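Long-range contacts in integrase (Unidentified phage, PDB 2OXO), which drives site-specific recombination that inserts the phage genome into the host chromosome and, with excisionase, removes it, here represented by its core-binding DNA-binding domain: residues Met1-Trp6 against Arg36-Ala41; Ser29-Ile34 against Arg71-Asp76. All coordinates share one frame; numbering follows the deposited sequence.

Interaction 1 of 2, residues Met1-Trp6 against Arg36-Ala41; sequences MTLHSW and RGLPDA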
# COMPACT_ATOMS: atom_id res chain seq x y z
N MET A 1 -15.50 1.33 0.40
CA MET A 1 -14.20 0.94 1.00
C MET A 1 -13.15 2.02 0.71
O MET A 1 -12.73 2.26 -0.45
CB MET A 1 -13.74 -0.42 0.46
CG MET A 1 -12.41 -0.95 1.05
SD MET A 1 -12.40 -1.13 2.85
CE MET A 1 -13.48 -2.54 3.09
N THR A 2 -12.72 2.67 1.78
CA THR A 2 -11.68 3.65 1.63
C THR A 2 -10.32 3.03 1.96
O THR A 2 -10.23 1.94 2.53
CB THR A 2 -12.00 4.96 2.38
OG1 THR A 2 -11.98 4.71 3.80
CG2 THR A 2 -13.39 5.47 1.95
N LEU A 3 -9.28 3.69 1.48
CA LEU A 3 -7.92 3.20 1.64
C LEU A 3 -7.53 2.84 3.07
O LEU A 3 -7.06 1.74 3.30
CB LEU A 3 -6.95 4.22 1.09
CG LEU A 3 -5.48 3.80 1.10
CD1 LEU A 3 -5.32 2.53 0.25
CD2 LEU A 3 -4.56 4.96 0.59
N HIS A 4 -7.66 3.77 4.03
CA HIS A 4 -7.18 3.43 5.38
C HIS A 4 -7.96 2.26 5.99
O HIS A 4 -7.38 1.39 6.59
CB HIS A 4 -7.17 4.65 6.30
CG HIS A 4 -6.23 5.73 5.84
ND1 HIS A 4 -5.87 6.77 6.66
CD2 HIS A 4 -5.59 5.92 4.67
CE1 HIS A 4 -5.04 7.57 6.00
NE2 HIS A 4 -4.87 7.08 4.78
N SER A 5 -9.28 2.20 5.75
CA SER A 5 -10.09 1.02 6.11
C SER A 5 -9.57 -0.25 5.44
O SER A 5 -9.48 -1.30 6.08
CB SER A 5 -11.59 1.26 5.79
OG SER A 5 -12.07 2.38 6.55
N TRP A 6 -9.18 -0.15 4.15
CA TRP A 6 -8.69 -1.36 3.45
C TRP A 6 -7.33 -1.81 4.00
O TRP A 6 -7.12 -3.01 4.22
CB TRP A 6 -8.65 -1.19 1.91
CG TRP A 6 -8.13 -2.46 1.32
CD1 TRP A 6 -6.91 -2.66 0.71
CD2 TRP A 6 -8.75 -3.75 1.42
NE1 TRP A 6 -6.76 -4.00 0.40
CE2 TRP A 6 -7.88 -4.68 0.81
CE3 TRP A 6 -9.99 -4.20 1.93
CZ2 TRP A 6 -8.19 -6.05 0.72
CZ3 TRP A 6 -10.31 -5.57 1.82
CH2 TRP A 6 -9.42 -6.47 1.21
N ARG A 36 0.17 7.47 6.06
CA ARG A 36 0.74 8.80 6.16
C ARG A 36 0.82 9.52 4.81
O ARG A 36 0.63 10.74 4.72
CB ARG A 36 2.14 8.70 6.79
CG ARG A 36 2.38 9.77 7.82
N GLY A 37 1.08 8.75 3.75
CA GLY A 37 1.33 9.31 2.43
C GLY A 37 0.10 9.57 1.57
O GLY A 37 0.17 10.41 0.65
N LEU A 38 -0.98 8.82 1.82
CA LEU A 38 -2.20 8.89 0.97
C LEU A 38 -3.45 9.09 1.82
O LEU A 38 -3.51 8.57 2.92
CB LEU A 38 -2.39 7.60 0.15
CG LEU A 38 -1.36 7.28 -0.95
CD1 LEU A 38 -1.49 5.81 -1.49
CD2 LEU A 38 -1.42 8.36 -2.07
N PRO A 39 -4.49 9.76 1.26
CA PRO A 39 -5.70 10.09 2.05
C PRO A 39 -6.61 8.87 2.32
O PRO A 39 -6.48 7.83 1.66
CB PRO A 39 -6.42 11.12 1.17
CG PRO A 39 -6.08 10.64 -0.29
CD PRO A 39 -4.59 10.25 -0.14
N ASP A 40 -7.52 8.99 3.27
CA ASP A 40 -8.48 7.90 3.54
C ASP A 40 -9.64 7.97 2.55
O ASP A 40 -10.79 8.17 2.95
CB ASP A 40 -9.04 7.96 4.96
CG ASP A 40 -9.80 6.69 5.36
OD1 ASP A 40 -9.64 5.67 4.68
OD2 ASP A 40 -10.56 6.69 6.36
N ALA A 41 -9.34 7.79 1.28
CA ALA A 41 -10.31 8.03 0.23
C ALA A 41 -10.77 6.69 -0.38
O ALA A 41 -10.02 5.68 -0.27
CB ALA A 41 -9.73 8.95 -0.85
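D40 swings CG anti to its own backbone N (chi1 -168°), which directs its carboxylate to the start of helix 3-17, while H4 holds CG anti to the carbonyl carbon (chi1 -62°), which places its ring against D40 CB and beside L38 O. This is the place in the four-helix bundle of the core-binding domain where the loop leaving helix 21-37 comes back across the first turn of helix 3-17. D40 OD1 accepts two hydrogen bonds from opposite faces of its carboxylate plane, one from T2 OG1 at 2.7 Å, the other from H4 N at 2.8 Å. The preceding N-H, L3 N, goes to A41 O at 2.8 Å. T2 sits just before the helix, yet its side chain makes no capping bond; the L3 and H4 N-H groups are met by acceptors of the 36-41 segment. The negative carboxylate beside a helix N-terminus is probably also favoured electrostatically.

The imidazole of H4 is fixed on two sides. D40 CB lies over one face, 3.8 Å from the H4 ring centroid, as a CH-pi contact offset toward the rim. At the edge, H4 NE2 donates to L38 O in the plane of the ring, 2.7 Å long and nearly straight at 167°. Below this polar layer L3 CD2 presses tightly on L38 CB, at 3.4 Å.

Interaction 2 of 2, residues Ser29-Ile34 against Arg71-Asp76; sequences SKIKAI and RSTLSD. With SO4 (sulfate ion), chain B.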
# COMPACT_ATOMS: atom_id res chain seq x y z
N SER A 29 5.42 -1.47 8.67
CA SER A 29 6.02 -0.12 8.58
C SER A 29 5.73 0.59 7.26
O SER A 29 5.39 1.79 7.24
CB SER A 29 7.51 -0.19 8.87
OG SER A 29 8.16 0.88 8.26
N LYS A 30 5.78 -0.16 6.16
CA LYS A 30 5.45 0.38 4.85
C LYS A 30 3.94 0.65 4.69
O LYS A 30 3.55 1.56 4.03
CB LYS A 30 6.03 -0.51 3.71
CG LYS A 30 7.61 -0.44 3.55
CD LYS A 30 8.25 0.91 4.03
CE LYS A 30 9.77 0.77 4.43
NZ LYS A 30 9.97 0.37 5.86
N ILE A 31 3.10 -0.14 5.32
CA ILE A 31 1.66 0.22 5.39
C ILE A 31 1.45 1.57 6.13
O ILE A 31 0.64 2.41 5.72
CB ILE A 31 0.83 -0.92 6.02
CG1 ILE A 31 0.79 -2.12 5.04
CG2 ILE A 31 -0.63 -0.43 6.34
CD1 ILE A 31 0.41 -3.41 5.68
N LYS A 32 2.22 1.77 7.20
CA LYS A 32 2.16 3.02 7.97
C LYS A 32 2.59 4.19 7.08
O LYS A 32 1.96 5.23 7.08
CB LYS A 32 3.01 2.92 9.22
CG LYS A 32 3.01 4.18 10.13
CD LYS A 32 3.40 3.82 11.60
N ALA A 33 3.64 3.98 6.28
CA ALA A 33 4.10 4.99 5.32
C ALA A 33 2.98 5.32 4.33
O ALA A 33 2.79 6.51 3.93
CB ALA A 33 5.37 4.48 4.55
N ILE A 34 2.26 4.29 3.87
CA ILE A 34 1.13 4.51 2.93
C ILE A 34 0.00 5.36 3.58
O ILE A 34 -0.48 6.32 3.00
CB ILE A 34 0.56 3.14 2.39
CG1 ILE A 34 1.60 2.43 1.49
CG2 ILE A 34 -0.76 3.35 1.63
CD1 ILE A 34 1.28 0.92 1.15
N ARG A 71 5.79 0.92 -2.95
CA ARG A 71 5.09 0.68 -4.19
C ARG A 71 4.58 -0.79 -4.26
O ARG A 71 3.45 -1.04 -4.65
CB ARG A 71 6.00 0.98 -5.41
CG ARG A 71 5.29 0.62 -6.75
CD ARG A 71 6.18 0.89 -7.98
NE ARG A 71 5.68 0.14 -9.15
N SER A 72 5.45 -1.73 -3.94
CA SER A 72 5.13 -3.16 -4.05
C SER A 72 4.03 -3.56 -3.05
O SER A 72 3.12 -4.39 -3.33
CB SER A 72 6.39 -3.91 -3.66
OG SER A 72 6.60 -4.89 -4.61
N THR A 73 4.14 -2.98 -1.85
CA THR A 73 3.13 -3.21 -0.81
C THR A 73 1.79 -2.66 -1.17
O THR A 73 0.80 -3.35 -1.00
CB THR A 73 3.57 -2.68 0.57
OG1 THR A 73 4.74 -3.38 0.95
CG2 THR A 73 2.49 -2.87 1.64
N LEU A 74 1.74 -1.44 -1.69
CA LEU A 74 0.49 -0.86 -2.15
C LEU A 74 -0.18 -1.64 -3.32
O LEU A 74 -1.40 -1.85 -3.36
CB LEU A 74 0.74 0.56 -2.58
CG LEU A 74 -0.31 1.67 -2.48
CD1 LEU A 74 -0.46 2.51 -3.70
CD2 LEU A 74 -1.62 1.43 -1.71
N SER A 75 0.64 -2.01 -4.27
CA SER A 75 0.22 -2.88 -5.36
C SER A 75 -0.46 -4.17 -4.86
O SER A 75 -1.57 -4.53 -5.28
CB SER A 75 1.45 -3.28 -6.16
OG SER A 75 0.98 -3.92 -7.34
N ASP A 76 0.24 -4.89 -4.02
CA ASP A 76 -0.33 -6.09 -3.42
C ASP A 76 -1.62 -5.81 -2.62
O ASP A 76 -2.57 -6.54 -2.76
CB ASP A 76 0.68 -6.78 -2.51
CG ASP A 76 0.23 -8.19 -2.14
OD1 ASP A 76 -0.09 -8.95 -3.06
OD2 ASP A 76 0.21 -8.51 -0.95
S SO4 B . 4.56 -5.69 -8.24
O1 SO4 B . 4.18 -7.10 -8.33
O2 SO4 B . 5.24 -5.43 -6.97
O3 SO4 B . 5.45 -5.38 -9.35
O4 SO4 B . 3.35 -4.87 -8.32
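Where I34 and I31 meet T73 and L74 there is no ring and no flat side chain to offer a face or an edge; the contact is aliphatic carbon against aliphatic carbon, with one methyl close to a backbone N. That methyl, I34 CD1, comes 3.7 Å from L74 N, the nitrogen of the T73-L74 peptide. I34 CD1 makes the closest approach here and also touches L74 CB at 3.8 Å, and the other branch, I34 CG2, runs beside L74 CD2 at 3.9 Å.

T73 divides its two branches. OG1 stands beside the backbone N (chi1 -61°) and is hydrogen-bonded to L69 O, one turn back in its own helix, so its polar end is satisfied without the partner helix. T73 CG2, anti to the backbone N, is thereby presented to the isoleucines, 3.9 Å from I31 CG1 and 4.0 Å from I34 CD1.

Elsewhere on helix 64-83, a sulfate, probably from the crystallisation liquor, accepts hydrogen bonds from S72 OG to O2 (2.8 Å) and S75 OG to O4 (2.7 Å), and from R79 NH1 as well.

The two segments cross almost perpendicularly, at -83°, with their axes 9.6 Å apart, a steep crossing consistent with the small interface. This buried crossing lies near the middle of the domain: helix 3-17 covers I31 through Y10 and L14 and reaches I34 through L7, while helix 48-60 closes over L74 with I51.

Both interactions involve helix 21-37, interaction 2 along its body and interaction 1 where it ends and the loop begins. Interaction 2 is core: mostly buried, close to the centre of the chain, with aliphatic packing and no polar bond between the two segments. Interaction 1 lies further out and is only partly buried; its chemistry is polar on the outer side, with the leucines inward. Their centres are about 11 Å apart, and the leucines join them: L38 CD1 packs against L74 CD1 at 4.1 Å, and L3 CD2 approaches I34 CG2. Helix 21-37 meets helix 64-83 through interaction 2, and the loop that follows it meets the start of helix 3-17 through interaction 1.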